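Sulfate transporter 4.1, chloroplastic (Arabidopsis thaliana, PDB 7LHV) carries sulfate across the membrane as a proton-coupled symporter of the SLC26/SulP family and may help regulate sulfate assimilation in the plant. Local coordinates at residues Q112-A117 with Y126-S131; I537-I542 with H581-A586. All coordinates share one frame; numbering follows the deposited sequence.

Interaction 1: residues Q112-A117 with Y126-S131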
ATOM      1  N   GLN A 112     -23.862 -26.608  14.179  1.00 56.02           N
ATOM      2  CA  GLN A 112     -23.275 -25.476  13.476  1.00 56.02           C
ATOM      3  C   GLN A 112     -22.335 -25.943  12.376  1.00 56.02           C
ATOM      4  O   GLN A 112     -22.281 -25.335  11.304  1.00 56.02           O
ATOM      5  CB  GLN A 112     -22.541 -24.566  14.457  1.00 56.02           C
ATOM      6  CG  GLN A 112     -23.436 -23.568  15.158  1.00 56.02           C
ATOM      7  CD  GLN A 112     -22.658 -22.428  15.767  1.00 56.02           C
ATOM      8  OE1 GLN A 112     -21.459 -22.544  16.021  1.00 56.02           O
ATOM      9  NE2 GLN A 112     -23.334 -21.311  16.004  1.00 56.02           N
ATOM     10  N   ALA A 113     -21.584 -27.017  12.625  1.00 55.25           N
ATOM     11  CA  ALA A 113     -20.699 -27.552  11.597  1.00 55.25           C
ATOM     12  C   ALA A 113     -21.490 -28.022  10.385  1.00 55.25           C
ATOM     13  O   ALA A 113     -21.146 -27.697   9.242  1.00 55.25           O
ATOM     14  CB  ALA A 113     -19.859 -28.692  12.168  1.00 55.25           C
ATOM     15  N   MET A 114     -22.568 -28.780  10.613  1.00 57.94           N
ATOM     16  CA  MET A 114     -23.376 -29.230   9.479  1.00 57.94           C
ATOM     17  C   MET A 114     -24.022 -28.053   8.751  1.00 57.94           C
ATOM     18  O   MET A 114     -24.076 -28.031   7.515  1.00 57.94           O
ATOM     19  CB  MET A 114     -24.437 -30.228   9.934  1.00 57.94           C
ATOM     20  CG  MET A 114     -23.876 -31.543  10.438  1.00 57.94           C
ATOM     21  SD  MET A 114     -25.166 -32.711  10.900  1.00 57.94           S
ATOM     22  CE  MET A 114     -25.738 -32.001  12.439  1.00 57.94           C
ATOM     23  N   SER A 115     -24.514 -27.062   9.501  1.00 54.63           N
ATOM     24  CA  SER A 115     -25.154 -25.908   8.877  1.00 54.63           C
ATOM     25  C   SER A 115     -24.170 -25.115   8.026  1.00 54.63           C
ATOM     26  O   SER A 115     -24.503 -24.685   6.914  1.00 54.63           O
ATOM     27  CB  SER A 115     -25.767 -25.019   9.954  1.00 54.63           C
ATOM     28  OG  SER A 115     -26.690 -25.742  10.744  1.00 54.63           O
ATOM     29  N   TYR A 116     -22.951 -24.910   8.528  1.00 54.46           N
ATOM     30  CA  TYR A 116     -21.947 -24.185   7.760  1.00 54.46           C
ATOM     31  C   TYR A 116     -21.490 -24.976   6.544  1.00 54.46           C
ATOM     32  O   TYR A 116     -21.210 -24.385   5.496  1.00 54.46           O
ATOM     33  CB  TYR A 116     -20.754 -23.844   8.647  1.00 54.46           C
ATOM     34  CG  TYR A 116     -21.066 -22.845   9.730  1.00 54.46           C
ATOM     35  CD1 TYR A 116     -22.050 -21.887   9.554  1.00 54.46           C
ATOM     36  CD2 TYR A 116     -20.379 -22.862  10.932  1.00 54.46           C
ATOM     37  CE1 TYR A 116     -22.338 -20.974  10.543  1.00 54.46           C
ATOM     38  CE2 TYR A 116     -20.659 -21.955  11.925  1.00 54.46           C
ATOM     39  CZ  TYR A 116     -21.638 -21.012  11.727  1.00 54.46           C
ATOM     40  OH  TYR A 116     -21.919 -20.105  12.717  1.00 54.46           O
ATOM     41  N   ALA A 117     -21.396 -26.303   6.659  1.00 53.29           N
ATOM     42  CA  ALA A 117     -21.081 -27.113   5.488  1.00 53.29           C
ATOM     43  C   ALA A 117     -22.161 -26.975   4.428  1.00 53.29           C
ATOM     44  O   ALA A 117     -21.862 -26.898   3.232  1.00 53.29           O
ATOM     45  CB  ALA A 117     -20.909 -28.575   5.885  1.00 53.29           C
ATOM     46  N   TYR A 126     -19.275 -33.013   5.470  1.00 56.56           N
ATOM     47  CA  TYR A 126     -17.955 -32.409   5.344  1.00 56.56           C
ATOM     48  C   TYR A 126     -17.728 -31.291   6.347  1.00 56.56           C
ATOM     49  O   TYR A 126     -16.585 -30.855   6.518  1.00 56.56           O
ATOM     50  CB  TYR A 126     -17.742 -31.911   3.915  1.00 56.56           C
ATOM     51  CG  TYR A 126     -17.354 -33.033   2.990  1.00 56.56           C
ATOM     52  CD1 TYR A 126     -16.026 -33.381   2.810  1.00 56.56           C
ATOM     53  CD2 TYR A 126     -18.318 -33.776   2.328  1.00 56.56           C
ATOM     54  CE1 TYR A 126     -15.670 -34.423   1.982  1.00 56.56           C
ATOM     55  CE2 TYR A 126     -17.971 -34.815   1.497  1.00 56.56           C
ATOM     56  CZ  TYR A 126     -16.646 -35.135   1.327  1.00 56.56           C
ATOM     57  OH  TYR A 126     -16.295 -36.172   0.496  1.00 56.56           O
ATOM     58  N   GLY A 127     -18.780 -30.803   7.005  1.00 56.20           N
ATOM     59  CA  GLY A 127     -18.571 -29.935   8.149  1.00 56.20           C
ATOM     60  C   GLY A 127     -17.952 -30.677   9.320  1.00 56.20           C
ATOM     61  O   GLY A 127     -16.986 -30.209   9.927  1.00 56.20           O
ATOM     62  N   LEU A 128     -18.483 -31.865   9.627  1.00 57.39           N
ATOM     63  CA  LEU A 128     -17.972 -32.634  10.757  1.00 57.39           C
ATOM     64  C   LEU A 128     -16.513 -33.009  10.550  1.00 57.39           C
ATOM     65  O   LEU A 128     -15.705 -32.925  11.481  1.00 57.39           O
ATOM     66  CB  LEU A 128     -18.822 -33.883  10.974  1.00 57.39           C
ATOM     67  CG  LEU A 128     -20.272 -33.635  11.383  1.00 57.39           C
ATOM     68  CD1 LEU A 128     -20.987 -34.952  11.608  1.00 57.39           C
ATOM     69  CD2 LEU A 128     -20.334 -32.769  12.626  1.00 57.39           C
ATOM     70  N   TYR A 129     -16.157 -33.425   9.332  1.00 56.16           N
ATOM     71  CA  TYR A 129     -14.754 -33.653   9.007  1.00 56.16           C
ATOM     72  C   TYR A 129     -13.929 -32.412   9.313  1.00 56.16           C
ATOM     73  O   TYR A 129     -12.869 -32.492   9.945  1.00 56.16           O
ATOM     74  CB  TYR A 129     -14.607 -34.040   7.536  1.00 56.16           C
ATOM     75  CG  TYR A 129     -15.292 -35.327   7.135  1.00 56.16           C
ATOM     76  CD1 TYR A 129     -15.638 -36.281   8.078  1.00 56.16           C
ATOM     77  CD2 TYR A 129     -15.579 -35.591   5.805  1.00 56.16           C
ATOM     78  CE1 TYR A 129     -16.260 -37.456   7.708  1.00 56.16           C
ATOM     79  CE2 TYR A 129     -16.197 -36.764   5.425  1.00 56.16           C
ATOM     80  CZ  TYR A 129     -16.536 -37.693   6.380  1.00 56.16           C
ATOM     81  OH  TYR A 129     -17.153 -38.864   6.008  1.00 56.16           O
ATOM     82  N   SER A 130     -14.430 -31.242   8.911  1.00 53.31           N
ATOM     83  CA  SER A 130     -13.721 -29.992   9.141  1.00 53.31           C
ATOM     84  C   SER A 130     -13.607 -29.645  10.615  1.00 53.31           C
ATOM     85  O   SER A 130     -12.852 -28.732  10.960  1.00 53.31           O
ATOM     86  CB  SER A 130     -14.408 -28.850   8.393  1.00 53.31           C
ATOM     87  OG  SER A 130     -13.665 -27.653   8.513  1.00 53.31           O
ATOM     88  N   SER A 131     -14.346 -30.329  11.486  1.00 58.52           N
ATOM     89  CA  SER A 131     -14.196 -30.164  12.922  1.00 58.52           C
ATOM     90  C   SER A 131     -13.463 -31.318  13.583  1.00 58.52           C
ATOM     91  O   SER A 131     -13.130 -31.216  14.766  1.00 58.52           O
ATOM     92  CB  SER A 131     -15.570 -30.003  13.588  1.00 58.52           C
ATOM     93  OG  SER A 131     -16.241 -28.855  13.109  1.00 58.52           O
TER
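Ala113 and Ala117 on helix 91-119 pack against Gly127 and Leu128 on helix 125-141, a buried helix-helix contact between two consecutive helices of the permease part, both predicted to span the membrane. The short segments approach to 7.6 Å between axes and run 122° apart, a distance that small residues on both sides make possible. Ala113 and Ala117, one turn apart, form a small-xxx-small pair whose methyl groups point at the other helix. Gly127 faces them with bare backbone: Ala117 CB lies 3.3 Å from Gly127 N, and Gly127 CA sits 3.6 Å from Ala113 O in a CA-H...O contact with an angle of 159° at the hydrogen. That carbonyl also takes the ordinary helical bond from Ala117 N, so the glycine contact is added to a regular helix without breaking it. No hydrogen bond passes between the two segments.

Larger side chains close one flank. Leu128 leaves its backbone along the side of the contact, and with CG anti to the carbonyl carbon (chi1 -65°) its branched end swings nearer, so that CD2 reaches Ala113 CB at 4.1 Å. Its branch point, Leu128 CG, meets Met114 CG at 4.3 Å, alongside the unbranched, flexible methionine chain. One turn after Gly127, Ser131 OG touches Ala113 CB at 3.7 Å; a serine is small enough to sit against the alanine methyl at this close spacing.

Helix 406-426 covers the Leu128 and Met114 flank, where both side chains meet Phe426, while helix 431-443 packs on Ser115 and Tyr116. Elsewhere Ser130 OG bonds to Tyr385 O, and Tyr116 and Ser131 both touch Pro151, which directly follows strand 149-150, the partner of strand 388-389.

Interaction 2: residues I537-I542 with H581-A586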
ATOM      1  N   ILE A 537      12.393  10.731   8.896  1.00 48.83           N
ATOM      2  CA  ILE A 537      12.404  11.141   7.499  1.00 48.83           C
ATOM      3  C   ILE A 537      12.835   9.952   6.654  1.00 48.83           C
ATOM      4  O   ILE A 537      13.909   9.382   6.869  1.00 48.83           O
ATOM      5  CB  ILE A 537      13.329  12.344   7.270  1.00 48.83           C
ATOM      6  CG1 ILE A 537      13.055  13.435   8.303  1.00 48.83           C
ATOM      7  CG2 ILE A 537      13.143  12.892   5.876  1.00 48.83           C
ATOM      8  CD1 ILE A 537      13.960  14.632   8.173  1.00 48.83           C
ATOM      9  N   TYR A 538      11.998   9.577   5.693  1.00 48.51           N
ATOM     10  CA  TYR A 538      12.312   8.492   4.775  1.00 48.51           C
ATOM     11  C   TYR A 538      11.647   8.801   3.439  1.00 48.51           C
ATOM     12  O   TYR A 538      11.109   9.894   3.238  1.00 48.51           O
ATOM     13  CB  TYR A 538      11.904   7.136   5.370  1.00 48.51           C
ATOM     14  CG  TYR A 538      10.421   6.922   5.571  1.00 48.51           C
ATOM     15  CD1 TYR A 538       9.698   7.701   6.457  1.00 48.51           C
ATOM     16  CD2 TYR A 538       9.752   5.914   4.895  1.00 48.51           C
ATOM     17  CE1 TYR A 538       8.351   7.504   6.646  1.00 48.51           C
ATOM     18  CE2 TYR A 538       8.406   5.705   5.082  1.00 48.51           C
ATOM     19  CZ  TYR A 538       7.710   6.504   5.957  1.00 48.51           C
ATOM     20  OH  TYR A 538       6.365   6.304   6.148  1.00 48.51           O
ATOM     21  N   PHE A 539      11.690   7.839   2.517  1.00 47.67           N
ATOM     22  CA  PHE A 539      11.317   8.128   1.136  1.00 47.67           C
ATOM     23  C   PHE A 539       9.850   8.501   0.978  1.00 47.67           C
ATOM     24  O   PHE A 539       9.500   9.162  -0.003  1.00 47.67           O
ATOM     25  CB  PHE A 539      11.641   6.939   0.231  1.00 47.67           C
ATOM     26  CG  PHE A 539      11.049   5.639   0.689  1.00 47.67           C
ATOM     27  CD1 PHE A 539       9.776   5.271   0.297  1.00 47.67           C
ATOM     28  CD2 PHE A 539      11.773   4.775   1.489  1.00 47.67           C
ATOM     29  CE1 PHE A 539       9.231   4.075   0.707  1.00 47.67           C
ATOM     30  CE2 PHE A 539      11.230   3.577   1.901  1.00 47.67           C
ATOM     31  CZ  PHE A 539       9.958   3.228   1.508  1.00 47.67           C
ATOM     32  N   ALA A 540       8.984   8.091   1.905  1.00 49.22           N
ATOM     33  CA  ALA A 540       7.559   8.353   1.733  1.00 49.22           C
ATOM     34  C   ALA A 540       7.216   9.813   2.007  1.00 49.22           C
ATOM     35  O   ALA A 540       6.426  10.415   1.271  1.00 49.22           O
ATOM     36  CB  ALA A 540       6.738   7.434   2.634  1.00 49.22           C
ATOM     37  N   ASN A 541       7.786  10.402   3.055  1.00 48.47           N
ATOM     38  CA  ASN A 541       7.424  11.754   3.458  1.00 48.47           C
ATOM     39  C   ASN A 541       8.464  12.794   3.067  1.00 48.47           C
ATOM     40  O   ASN A 541       8.392  13.929   3.541  1.00 48.47           O
ATOM     41  CB  ASN A 541       7.173  11.814   4.965  1.00 48.47           C
ATOM     42  CG  ASN A 541       8.313  11.238   5.772  1.00 48.47           C
ATOM     43  OD1 ASN A 541       9.420  11.062   5.272  1.00 48.47           O
ATOM     44  ND2 ASN A 541       8.047  10.940   7.036  1.00 48.47           N
ATOM     45  N   ILE A 542       9.433  12.437   2.224  1.00 52.44           N
ATOM     46  CA  ILE A 542      10.483  13.388   1.880  1.00 52.44           C
ATOM     47  C   ILE A 542       9.959  14.494   0.971  1.00 52.44           C
ATOM     48  O   ILE A 542      10.437  15.632   1.034  1.00 52.44           O
ATOM     49  CB  ILE A 542      11.690  12.659   1.265  1.00 52.44           C
ATOM     50  CG1 ILE A 542      12.893  13.593   1.221  1.00 52.44           C
ATOM     51  CG2 ILE A 542      11.362  12.134  -0.120  1.00 52.44           C
ATOM     52  CD1 ILE A 542      13.156  14.296   2.529  1.00 52.44           C
ATOM     53  N   HIS A 581      15.241   8.421  12.630  1.00 55.60           N
ATOM     54  CA  HIS A 581      16.216   7.939  11.662  1.00 55.60           C
ATOM     55  C   HIS A 581      15.973   8.633  10.331  1.00 55.60           C
ATOM     56  O   HIS A 581      14.886   9.152  10.072  1.00 55.60           O
ATOM     57  CB  HIS A 581      16.135   6.421  11.500  1.00 55.60           C
ATOM     58  CG  HIS A 581      14.741   5.910  11.309  1.00 55.60           C
ATOM     59  ND1 HIS A 581      14.074   6.002  10.105  1.00 55.60           N
ATOM     60  CD2 HIS A 581      13.888   5.302  12.164  1.00 55.60           C
ATOM     61  CE1 HIS A 581      12.870   5.475  10.230  1.00 55.60           C
ATOM     62  NE2 HIS A 581      12.731   5.042  11.470  1.00 55.60           N
ATOM     63  N   ILE A 582      17.005   8.633   9.488  1.00 57.02           N
ATOM     64  CA  ILE A 582      16.918   9.177   8.140  1.00 57.02           C
ATOM     65  C   ILE A 582      17.586   8.213   7.171  1.00 57.02           C
ATOM     66  O   ILE A 582      18.558   7.533   7.512  1.00 57.02           O
ATOM     67  CB  ILE A 582      17.553  10.582   8.030  1.00 57.02           C
ATOM     68  CG1 ILE A 582      19.005  10.564   8.498  1.00 57.02           C
ATOM     69  CG2 ILE A 582      16.754  11.600   8.809  1.00 57.02           C
ATOM     70  CD1 ILE A 582      19.688  11.901   8.360  1.00 57.02           C
ATOM     71  N   ASP A 583      17.051   8.153   5.957  1.00 57.46           N
ATOM     72  CA  ASP A 583      17.576   7.296   4.910  1.00 57.46           C
ATOM     73  C   ASP A 583      18.364   8.128   3.897  1.00 57.46           C
ATOM     74  O   ASP A 583      18.645   9.309   4.110  1.00 57.46           O
ATOM     75  CB  ASP A 583      16.438   6.517   4.251  1.00 57.46           C
ATOM     76  CG  ASP A 583      15.405   7.418   3.620  1.00 57.46           C
ATOM     77  OD1 ASP A 583      15.416   8.628   3.918  1.00 57.46           O
ATOM     78  OD2 ASP A 583      14.580   6.918   2.829  1.00 57.46           O
ATOM     79  N   SER A 584      18.734   7.498   2.781  1.00 58.99           N
ATOM     80  CA  SER A 584      19.513   8.183   1.753  1.00 58.99           C
ATOM     81  C   SER A 584      18.727   9.324   1.120  1.00 58.99           C
ATOM     82  O   SER A 584      19.288  10.386   0.823  1.00 58.99           O
ATOM     83  CB  SER A 584      19.947   7.187   0.685  1.00 58.99           C
ATOM     84  OG  SER A 584      18.844   6.820  -0.122  1.00 58.99           O
ATOM     85  N   SER A 585      17.432   9.114   0.876  1.00 60.04           N
ATOM     86  CA  SER A 585      16.614  10.175   0.298  1.00 60.04           C
ATOM     87  C   SER A 585      16.611  11.408   1.189  1.00 60.04           C
ATOM     88  O   SER A 585      16.617  12.542   0.697  1.00 60.04           O
ATOM     89  CB  SER A 585      15.188   9.677   0.068  1.00 60.04           C
ATOM     90  OG  SER A 585      15.174   8.549  -0.788  1.00 60.04           O
ATOM     91  N   ALA A 586      16.624  11.203   2.506  1.00 59.00           N
ATOM     92  CA  ALA A 586      16.610  12.327   3.434  1.00 59.00           C
ATOM     93  C   ALA A 586      17.861  13.183   3.286  1.00 59.00           C
ATOM     94  O   ALA A 586      17.773  14.411   3.195  1.00 59.00           O
ATOM     95  CB  ALA A 586      16.473  11.819   4.866  1.00 59.00           C
TER
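Asp583 reaches from the start of helix 584-599 into the bend at Tyr538 and Phe539, joining it, within the STAS domain, to the loop between strand 527-533 and helix 542-560. Its CG lies between the backbone N and the carbonyl carbon (chi1 60°), which turns the carboxylate back over the first helical turn; OD1 accepts from Ala586 N at 3.2 Å, approached from above the carboxylate plane, making Asp583 the N-cap. OD2 comes 3.0 Å from Phe539 N and lies at the edge of the Phe539 ring. Beside this polar patch, Ile537 fills the apolar side: its CG2 meets Ala586 CB at 3.6 Å, and its CB meets Ile582 CG2 at 3.8 Å, the two isoleucines side by side.

Ile537 N donates to His581 O over 3.2 Å, while Asp583 N gives Ile537 O only a weak bond. The bend is fixed by Asn541, whose OD1 takes Tyr538 N at 3.0 Å in a nearly straight bond (176°) and whose ND2 bonds to Pro536 O, a use of both amide ends that suits asparagine to a turn.

Ser584 OG is hydrogen-bonded to Asp461 OD2 of the second subunit. The helix N-terminus would be expected to favour a charged Asp583; the long, weak ion pair of its OD2 with Arg460 of that subunit probably helps slightly, and Asp458 there would oppose it.

In the fold
Interaction 1 belongs to the sulfate permease part and interaction 2 to the STAS domain; their centres are 51 Å apart, with nearest atoms about 39 Å apart, on opposite sides of the chain's centre. One is apolar packing of consecutive helices, the other a mixed polar and apolar joining of a loop to a helix start that also meets the second subunit. At interaction 2 the Phe539 side chain is about 10 Å from a bound sphingosine phosphate and the His581 side chain about 13 Å from a phosphatidylcholine, neither in direct contact. Interaction 1 instead borders residues beside strands 149-150 and 388-389, a region that in SLC26 relatives lies near the substrate site.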